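Local coordinates for protein amidohydrolase (Xanthomonas campestris pv. campestris, PDB 4DZH) that binds zinc, belongs to the metal-dependent amidohydrolases of the ATZ/TRZ family and probably deaminates adenosine-type nucleosides such as 5'-methylthioadenosine, at residues 203-215 with 243-256. Numbering follows the deposited sequence.
Sequences PYTVNDANFERVR and YGQRPLARLDRLGL
R250 reaches from helix 247-254 to P203, V206 and D208, in and just after the loop leading into helix 208-221, and its guanidinium ties together two neighbouring outer helices of the amidohydrolase TIM barrel, whose segments 208-215 and 247-254 cross at -55°. Extended from CG to NE, with CG anti to the backbone N (chi1 164°), the chain sets the group edge-on to three acceptors. R250 NH1 donates to P203 O (2.8 Å), which lies slightly out of the guanidinium plane; R250 NH2 donates to V206 O in a nearly straight bond (167°). R250 NE and R250 NH2 together grip one oxygen, D208 OD1, side-on, with NH2 at 2.7 Å and the two flat groups nearly coplanar. Y243 lays its ring face on the guanidinium, with R250 NE over the ring centre and Y243 CZ over the guanidinium centre, and its OH shares one water with P203 O and another with D208 N. The other oxygen, D208 OD2, is met from above the carboxylate plane by R253 NH1 (3.2 Å), while R253 NE is held by Q245 OE1. Two arginines on one carboxylate should favour its charged form. D208 itself is a knob among Y243, R250, R253 and L254.

Beneath this polar layer, F211 presents its ring edge to R250 NH2, the two planes steeply inclined to each other. L251 CD2 sits over one ring face in a CH-pi contact, 3.9 Å from the F211 centroid, and V206 CG1 packs on the opposite face. L254 CD1 touches F211 CB. Strand 225-229 backs this apolar group through L227 and V225. At the far end, the Schellman turn at G255 passes R215, whose bent chain lays R215 CD 3.5 Å from L254 O while R215 NE and NH2 hold the two oxygens of E212, R215 NH2 to E212 OE2 at 2.7 Å.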
ATOM      1  N   PRO A 203      26.202  12.649   3.518  1.00 21.18           N
ATOM      2  CA  PRO A 203      27.593  12.721   4.012  1.00 22.32           C
ATOM      3  C   PRO A 203      28.609  12.712   2.868  1.00 23.81           C
ATOM      4  O   PRO A 203      29.708  13.300   3.032  1.00 26.31           O
ATOM      5  CB  PRO A 203      27.711  11.456   4.868  1.00 21.11           C
ATOM      6  CG  PRO A 203      26.283  11.214   5.352  1.00 24.94           C
ATOM      7  CD  PRO A 203      25.447  11.543   4.135  1.00 22.49           C
ATOM      8  N   TYR A 204      28.275  12.054   1.752  1.00 23.27           N
ATOM      9  CA  TYR A 204      29.199  11.907   0.618  1.00 27.36           C
ATOM     10  C   TYR A 204      29.170  13.083  -0.365  1.00 28.74           C
ATOM     11  O   TYR A 204      29.946  13.115  -1.324  1.00 32.19           O
ATOM     12  CB  TYR A 204      28.969  10.601  -0.145  1.00 25.55           C
ATOM     13  CG  TYR A 204      27.514  10.367  -0.530  1.00 25.80           C
ATOM     14  CD1 TYR A 204      26.995  10.898  -1.708  1.00 26.72           C
ATOM     15  CD2 TYR A 204      26.681   9.615   0.283  1.00 25.46           C
ATOM     16  CE1 TYR A 204      25.679  10.691  -2.067  1.00 26.00           C
ATOM     17  CE2 TYR A 204      25.362   9.406  -0.056  1.00 26.48           C
ATOM     18  CZ  TYR A 204      24.873   9.930  -1.229  1.00 26.83           C
ATOM     19  OH  TYR A 204      23.558   9.712  -1.545  1.00 27.55           O
ATOM     20  N   THR A 205      28.291  14.053  -0.143  1.00 24.28           N
ATOM     21  CA  THR A 205      28.216  15.205  -1.050  1.00 23.78           C
ATOM     22  C   THR A 205      28.454  16.499  -0.315  1.00 20.61           C
ATOM     23  O   THR A 205      28.339  17.570  -0.907  1.00 22.69           O
ATOM     24  CB  THR A 205      26.855  15.335  -1.747  1.00 24.64           C
ATOM     25  OG1 THR A 205      25.805  15.349  -0.761  1.00 24.25           O
ATOM     26  CG2 THR A 205      26.620  14.203  -2.750  1.00 24.43           C
ATOM     27  N   VAL A 206      28.766  16.407   0.973  1.00 21.85           N
ATOM     28  CA  VAL A 206      28.942  17.588   1.791  1.00 24.47           C
ATOM     29  C   VAL A 206      30.284  17.444   2.508  1.00 27.71           C
ATOM     30  O   VAL A 206      30.479  16.517   3.299  1.00 28.61           O
ATOM     31  CB  VAL A 206      27.812  17.770   2.829  1.00 25.50           C
ATOM     32  CG1 VAL A 206      28.093  18.958   3.750  1.00 25.60           C
ATOM     33  CG2 VAL A 206      26.452  17.943   2.139  1.00 24.08           C
ATOM     34  N   ASN A 207      31.204  18.371   2.243  1.00 26.98           N
ATOM     35  CA  ASN A 207      32.530  18.247   2.841  1.00 30.12           C
ATOM     36  C   ASN A 207      32.580  18.680   4.321  1.00 29.81           C
ATOM     37  O   ASN A 207      31.618  19.238   4.840  1.00 30.69           O
ATOM     38  CB  ASN A 207      33.592  18.916   1.961  1.00 29.82           C
ATOM     39  CG  ASN A 207      33.444  20.450   1.877  1.00 36.83           C
ATOM     40  OD1 ASN A 207      32.843  21.093   2.742  1.00 36.15           O
ATOM     41  ND2 ASN A 207      34.026  21.039   0.830  1.00 40.89           N
ATOM     42  N   ASP A 208      33.679  18.389   5.014  1.00 29.47           N
ATOM     43  CA  ASP A 208      33.781  18.714   6.437  1.00 28.27           C
ATOM     44  C   ASP A 208      33.564  20.210   6.758  1.00 30.45           C
ATOM     45  O   ASP A 208      32.949  20.560   7.773  1.00 30.99           O
ATOM     46  CB  ASP A 208      35.167  18.319   6.947  1.00 29.05           C
ATOM     47  CG  ASP A 208      35.275  16.837   7.221  1.00 32.95           C
ATOM     48  OD1 ASP A 208      34.291  16.104   6.913  1.00 30.99           O
ATOM     49  OD2 ASP A 208      36.324  16.388   7.755  1.00 37.57           O
ATOM     50  N   ALA A 209      34.118  21.098   5.922  1.00 27.87           N
ATOM     51  CA  ALA A 209      33.983  22.537   6.117  1.00 30.96           C
ATOM     52  C   ALA A 209      32.532  23.007   5.986  1.00 29.88           C
ATOM     53  O   ALA A 209      32.082  23.828   6.773  1.00 30.24           O
ATOM     54  CB  ALA A 209      34.882  23.272   5.140  1.00 29.77           C
ATOM     55  N   ASN A 210      31.818  22.477   4.995  1.00 31.01           N
ATOM     56  CA  ASN A 210      30.400  22.778   4.837  1.00 27.42           C
ATOM     57  C   ASN A 210      29.569  22.243   6.008  1.00 27.89           C
ATOM     58  O   ASN A 210      28.617  22.897   6.450  1.00 26.24           O
ATOM     59  CB  ASN A 210      29.881  22.254   3.499  1.00 27.99           C
ATOM     60  CG  ASN A 210      30.255  23.178   2.349  1.00 31.59           C
ATOM     61  OD1 ASN A 210      30.529  24.361   2.567  1.00 34.47           O
ATOM     62  ND2 ASN A 210      30.258  22.652   1.132  1.00 30.97           N
ATOM     63  N   PHE A 211      29.949  21.074   6.532  1.00 28.38           N
ATOM     64  CA  PHE A 211      29.232  20.496   7.675  1.00 24.53           C
ATOM     65  C   PHE A 211      29.494  21.355   8.905  1.00 26.61           C
ATOM     66  O   PHE A 211      28.603  21.597   9.732  1.00 26.43           O
ATOM     67  CB  PHE A 211      29.653  19.029   7.936  1.00 23.69           C
ATOM     68  CG  PHE A 211      28.735  18.025   7.307  1.00 26.66           C
ATOM     69  CD1 PHE A 211      27.341  18.112   7.448  1.00 25.44           C
ATOM     70  CD2 PHE A 211      29.259  16.999   6.558  1.00 28.24           C
ATOM     71  CE1 PHE A 211      26.517  17.168   6.854  1.00 22.56           C
ATOM     72  CE2 PHE A 211      28.453  16.064   5.970  1.00 26.48           C
ATOM     73  CZ  PHE A 211      27.066  16.141   6.124  1.00 25.26           C
ATOM     74  N   GLU A 212      30.725  21.846   9.035  1.00 25.10           N
ATOM     75  CA  GLU A 212      31.046  22.706  10.149  1.00 30.68           C
ATOM     76  C   GLU A 212      30.213  23.991  10.086  1.00 29.28           C
ATOM     77  O   GLU A 212      29.736  24.496  11.109  1.00 30.95           O
ATOM     78  CB  GLU A 212      32.535  23.052  10.122  1.00 33.66           C
ATOM     79  CG  GLU A 212      32.927  24.277  10.962  1.00 38.58           C
ATOM     80  CD  GLU A 212      32.479  24.203  12.429  1.00 37.72           C
ATOM     81  OE1 GLU A 212      32.070  23.130  12.918  1.00 40.13           O
ATOM     82  OE2 GLU A 212      32.524  25.250  13.093  1.00 39.29           O
ATOM     83  N   ARG A 213      30.027  24.511   8.877  1.00 26.20           N
ATOM     84  CA  ARG A 213      29.303  25.756   8.705  1.00 25.88           C
ATOM     85  C   ARG A 213      27.810  25.549   9.015  1.00 27.89           C
ATOM     86  O   ARG A 213      27.146  26.421   9.610  1.00 27.44           O
ATOM     87  CB  ARG A 213      29.519  26.273   7.287  1.00 29.21           C
ATOM     88  CG  ARG A 213      29.091  27.711   7.046  1.00 28.84           C
ATOM     89  CD  ARG A 213      29.735  28.273   5.757  1.00 27.67           C
ATOM     90  NE  ARG A 213      29.273  29.623   5.395  1.00 28.71           N
ATOM     91  CZ  ARG A 213      29.576  30.215   4.237  1.00 30.02           C
ATOM     92  NH1 ARG A 213      30.327  29.590   3.333  1.00 34.90           N
ATOM     93  NH2 ARG A 213      29.129  31.429   3.972  1.00 32.04           N
ATOM     94  N   VAL A 214      27.278  24.392   8.633  1.00 25.95           N
ATOM     95  CA  VAL A 214      25.905  24.071   8.986  1.00 25.10           C
ATOM     96  C   VAL A 214      25.756  23.970  10.514  1.00 25.99           C
ATOM     97  O   VAL A 214      24.772  24.439  11.088  1.00 27.63           O
ATOM     98  CB  VAL A 214      25.502  22.739   8.348  1.00 23.95           C
ATOM     99  CG1 VAL A 214      24.239  22.128   9.029  1.00 23.26           C
ATOM    100  CG2 VAL A 214      25.288  22.929   6.864  1.00 25.13           C
ATOM    101  N   ARG A 215      26.707  23.326  11.181  1.00 26.45           N
ATOM    102  CA  ARG A 215      26.586  23.184  12.627  1.00 30.48           C
ATOM    103  C   ARG A 215      26.535  24.575  13.303  1.00 30.87           C
ATOM    104  O   ARG A 215      25.681  24.836  14.170  1.00 30.30           O
ATOM    105  CB  ARG A 215      27.763  22.380  13.184  1.00 33.32           C
ATOM    106  CG  ARG A 215      27.773  22.286  14.691  1.00 34.15           C
ATOM    107  CD  ARG A 215      29.179  22.045  15.225  1.00 40.43           C
ATOM    108  NE  ARG A 215      30.029  23.194  14.913  1.00 39.40           N
ATOM    109  CZ  ARG A 215      29.976  24.355  15.555  1.00 42.24           C
ATOM    110  NH1 ARG A 215      29.116  24.515  16.553  1.00 44.76           N
ATOM    111  NH2 ARG A 215      30.768  25.357  15.192  1.00 40.82           N
ATOM    112  N   TYR A 243      37.272   8.326   4.951  1.00 31.55           N
ATOM    113  CA  TYR A 243      37.385   9.019   6.230  1.00 33.58           C
ATOM    114  C   TYR A 243      37.841   8.095   7.344  1.00 35.86           C
ATOM    115  O   TYR A 243      38.137   8.556   8.448  1.00 41.60           O
ATOM    116  CB  TYR A 243      36.041   9.650   6.624  1.00 33.14           C
ATOM    117  CG  TYR A 243      35.596  10.783   5.720  1.00 32.26           C
ATOM    118  CD1 TYR A 243      36.286  11.992   5.715  1.00 31.39           C
ATOM    119  CD2 TYR A 243      34.490  10.655   4.871  1.00 31.23           C
ATOM    120  CE1 TYR A 243      35.885  13.068   4.897  1.00 32.66           C
ATOM    121  CE2 TYR A 243      34.095  11.710   4.032  1.00 31.01           C
ATOM    122  CZ  TYR A 243      34.793  12.920   4.052  1.00 31.73           C
ATOM    123  OH  TYR A 243      34.423  13.984   3.242  1.00 33.39           O
ATOM    124  N   GLY A 244      37.899   6.796   7.063  1.00 37.34           N
ATOM    125  CA  GLY A 244      38.317   5.812   8.044  1.00 39.42           C
ATOM    126  C   GLY A 244      37.279   5.481   9.091  1.00 36.05           C
ATOM    127  O   GLY A 244      37.562   4.756  10.034  1.00 36.44           O
ATOM    128  N   GLN A 245      36.042   5.945   8.865  1.00 35.41           N
ATOM    129  CA  GLN A 245      34.988   6.011   9.879  1.00 35.79           C
ATOM    130  C   GLN A 245      33.608   5.791   9.216  1.00 29.04           C
ATOM    131  O   GLN A 245      33.413   6.243   8.096  1.00 30.34           O
ATOM    132  CB  GLN A 245      34.924   7.461  10.366  1.00 43.11           C
ATOM    133  CG  GLN A 245      35.424   7.685  11.751  1.00 47.91           C
ATOM    134  CD  GLN A 245      35.345   9.128  12.171  1.00 44.31           C
ATOM    135  OE1 GLN A 245      35.372  10.064  11.346  1.00 43.70           O
ATOM    136  NE2 GLN A 245      35.240   9.331  13.476  1.00 45.27           N
ATOM    137  N   ARG A 246      32.665   5.155   9.906  1.00 30.16           N
ATOM    138  CA  ARG A 246      31.263   5.133   9.452  1.00 31.60           C
ATOM    139  C   ARG A 246      30.753   6.579   9.411  1.00 30.31           C
ATOM    140  O   ARG A 246      31.247   7.435  10.146  1.00 29.87           O
ATOM    141  CB  ARG A 246      30.365   4.325  10.399  1.00 33.27           C
ATOM    142  CG  ARG A 246      30.595   2.821  10.466  1.00 35.48           C
ATOM    143  CD  ARG A 246      29.911   2.227  11.713  1.00 34.68           C
ATOM    144  NE  ARG A 246      28.431   2.271  11.691  1.00 34.90           N
ATOM    145  CZ  ARG A 246      27.678   1.385  11.054  1.00 39.16           C
ATOM    146  NH1 ARG A 246      28.286   0.426  10.353  1.00 42.14           N
ATOM    147  NH2 ARG A 246      26.325   1.455  11.105  1.00 28.29           N
ATOM    148  N   PRO A 247      29.718   6.868   8.583  1.00 28.50           N
ATOM    149  CA  PRO A 247      29.291   8.272   8.503  1.00 27.79           C
ATOM    150  C   PRO A 247      28.784   8.824   9.842  1.00 24.05           C
ATOM    151  O   PRO A 247      29.088   9.969  10.147  1.00 25.64           O
ATOM    152  CB  PRO A 247      28.155   8.248   7.452  1.00 23.99           C
ATOM    153  CG  PRO A 247      28.486   7.101   6.586  1.00 23.43           C
ATOM    154  CD  PRO A 247      29.149   6.051   7.497  1.00 25.55           C
ATOM    155  N   LEU A 248      28.040   8.044  10.621  1.00 27.42           N
ATOM    156  CA  LEU A 248      27.559   8.572  11.897  1.00 26.95           C
ATOM    157  C   LEU A 248      28.732   8.946  12.822  1.00 31.29           C
ATOM    158  O   LEU A 248      28.661   9.937  13.550  1.00 30.25           O
ATOM    159  CB  LEU A 248      26.561   7.609  12.554  1.00 28.56           C
ATOM    160  CG  LEU A 248      25.094   7.860  12.171  1.00 29.74           C
ATOM    161  CD1 LEU A 248      24.262   6.667  12.604  1.00 30.93           C
ATOM    162  CD2 LEU A 248      24.644   9.207  12.796  1.00 27.97           C
ATOM    163  N   ALA A 249      29.814   8.169  12.776  1.00 31.10           N
ATOM    164  CA  ALA A 249      31.016   8.492  13.556  1.00 32.58           C
ATOM    165  C   ALA A 249      31.639   9.823  13.122  1.00 33.34           C
ATOM    166  O   ALA A 249      32.016  10.663  13.959  1.00 32.54           O
ATOM    167  CB  ALA A 249      32.033   7.352  13.450  1.00 30.99           C
ATOM    168  N   ARG A 250      31.761  10.016  11.808  1.00 31.59           N
ATOM    169  CA  ARG A 250      32.231  11.292  11.268  1.00 31.43           C
ATOM    170  C   ARG A 250      31.317  12.478  11.607  1.00 33.03           C
ATOM    171  O   ARG A 250      31.790  13.542  11.989  1.00 32.91           O
ATOM    172  CB  ARG A 250      32.441  11.210   9.760  1.00 29.36           C
ATOM    173  CG  ARG A 250      32.558  12.563   9.062  1.00 29.95           C
ATOM    174  CD  ARG A 250      32.798  12.386   7.554  1.00 29.80           C
ATOM    175  NE  ARG A 250      32.879  13.674   6.889  1.00 28.42           N
ATOM    176  CZ  ARG A 250      32.062  14.058   5.919  1.00 29.65           C
ATOM    177  NH1 ARG A 250      31.122  13.221   5.505  1.00 26.44           N
ATOM    178  NH2 ARG A 250      32.176  15.281   5.371  1.00 27.11           N
ATOM    179  N   LEU A 251      30.004  12.314  11.451  1.00 30.20           N
ATOM    180  CA  LEU A 251      29.081  13.385  11.812  1.00 28.62           C
ATOM    181  C   LEU A 251      29.136  13.690  13.307  1.00 26.31           C
ATOM    182  O   LEU A 251      28.994  14.842  13.717  1.00 28.57           O
ATOM    183  CB  LEU A 251      27.655  12.986  11.443  1.00 23.44           C
ATOM    184  CG  LEU A 251      27.322  12.819   9.943  1.00 26.46           C
ATOM    185  CD1 LEU A 251      26.002  12.097   9.750  1.00 22.85           C
ATOM    186  CD2 LEU A 251      27.287  14.150   9.211  1.00 25.52           C
ATOM    187  N   ASP A 252      29.356  12.653  14.113  1.00 29.90           N
ATOM    188  CA  ASP A 252      29.496  12.817  15.563  1.00 31.01           C
ATOM    189  C   ASP A 252      30.723  13.691  15.881  1.00 33.28           C
ATOM    190  O   ASP A 252      30.637  14.623  16.669  1.00 32.84           O
ATOM    191  CB  ASP A 252      29.579  11.448  16.251  1.00 35.00           C
ATOM    192  CG  ASP A 252      29.644  11.549  17.781  1.00 39.37           C
ATOM    193  OD1 ASP A 252      29.448  12.658  18.303  1.00 44.32           O
ATOM    194  OD2 ASP A 252      29.866  10.515  18.460  1.00 42.55           O
ATOM    195  N   ARG A 253      31.852  13.401  15.240  1.00 31.99           N
ATOM    196  CA  ARG A 253      33.050  14.197  15.452  1.00 36.76           C
ATOM    197  C   ARG A 253      32.878  15.622  14.893  1.00 37.51           C
ATOM    198  O   ARG A 253      33.446  16.568  15.425  1.00 38.74           O
ATOM    199  CB  ARG A 253      34.285  13.491  14.872  1.00 41.82           C
ATOM    200  CG  ARG A 253      34.520  13.715  13.378  1.00 46.33           C
ATOM    201  CD  ARG A 253      35.968  13.448  12.921  1.00 49.13           C
ATOM    202  NE  ARG A 253      35.973  13.014  11.523  1.00 49.01           N
ATOM    203  CZ  ARG A 253      36.001  13.836  10.472  1.00 47.99           C
ATOM    204  NH1 ARG A 253      36.057  15.154  10.642  1.00 48.63           N
ATOM    205  NH2 ARG A 253      35.980  13.326   9.240  1.00 46.61           N
ATOM    206  N   LEU A 254      32.065  15.785  13.844  1.00 33.98           N
ATOM    207  CA  LEU A 254      31.781  17.109  13.296  1.00 32.95           C
ATOM    208  C   LEU A 254      30.788  17.907  14.157  1.00 34.12           C
ATOM    209  O   LEU A 254      30.575  19.097  13.923  1.00 36.18           O
ATOM    210  CB  LEU A 254      31.263  17.019  11.842  1.00 32.70           C
ATOM    211  CG  LEU A 254      32.306  16.530  10.823  1.00 32.87           C
ATOM    212  CD1 LEU A 254      31.668  16.179   9.497  1.00 30.92           C
ATOM    213  CD2 LEU A 254      33.410  17.608  10.655  1.00 39.09           C
ATOM    214  N   GLY A 255      30.195  17.247  15.151  1.00 33.86           N
ATOM    215  CA  GLY A 255      29.242  17.883  16.044  1.00 33.44           C
ATOM    216  C   GLY A 255      27.818  17.963  15.517  1.00 32.93           C
ATOM    217  O   GLY A 255      27.053  18.847  15.903  1.00 34.52           O
ATOM    218  N   LEU A 256      27.454  17.042  14.632  0.56 33.90           N
ATOM    219  CA  LEU A 256      26.117  17.086  14.031  0.56 31.53           C
ATOM    220  C   LEU A 256      25.103  16.093  14.570  0.56 32.36           C
ATOM    221  O   LEU A 256      23.941  16.111  14.148  0.56 29.39           O
ATOM    222  CB  LEU A 256      26.200  16.985  12.514  0.56 32.37           C
ATOM    223  CG  LEU A 256      26.444  18.396  11.979  0.56 35.10           C
ATOM    224  CD1 LEU A 256      27.893  18.599  11.573  0.56 37.42           C
ATOM    225  CD2 LEU A 256      25.476  18.744  10.856  0.56 35.71           C
TER
HETATM  226  O   HOH W   1      32.144  13.902   1.520  1.00 31.42           O
HETATM  227  O   HOH W   2      35.500  16.522   3.916  1.00 38.28           O
HETATM  228  O   HOH W   3      32.386  20.737  12.893  1.00 35.31           O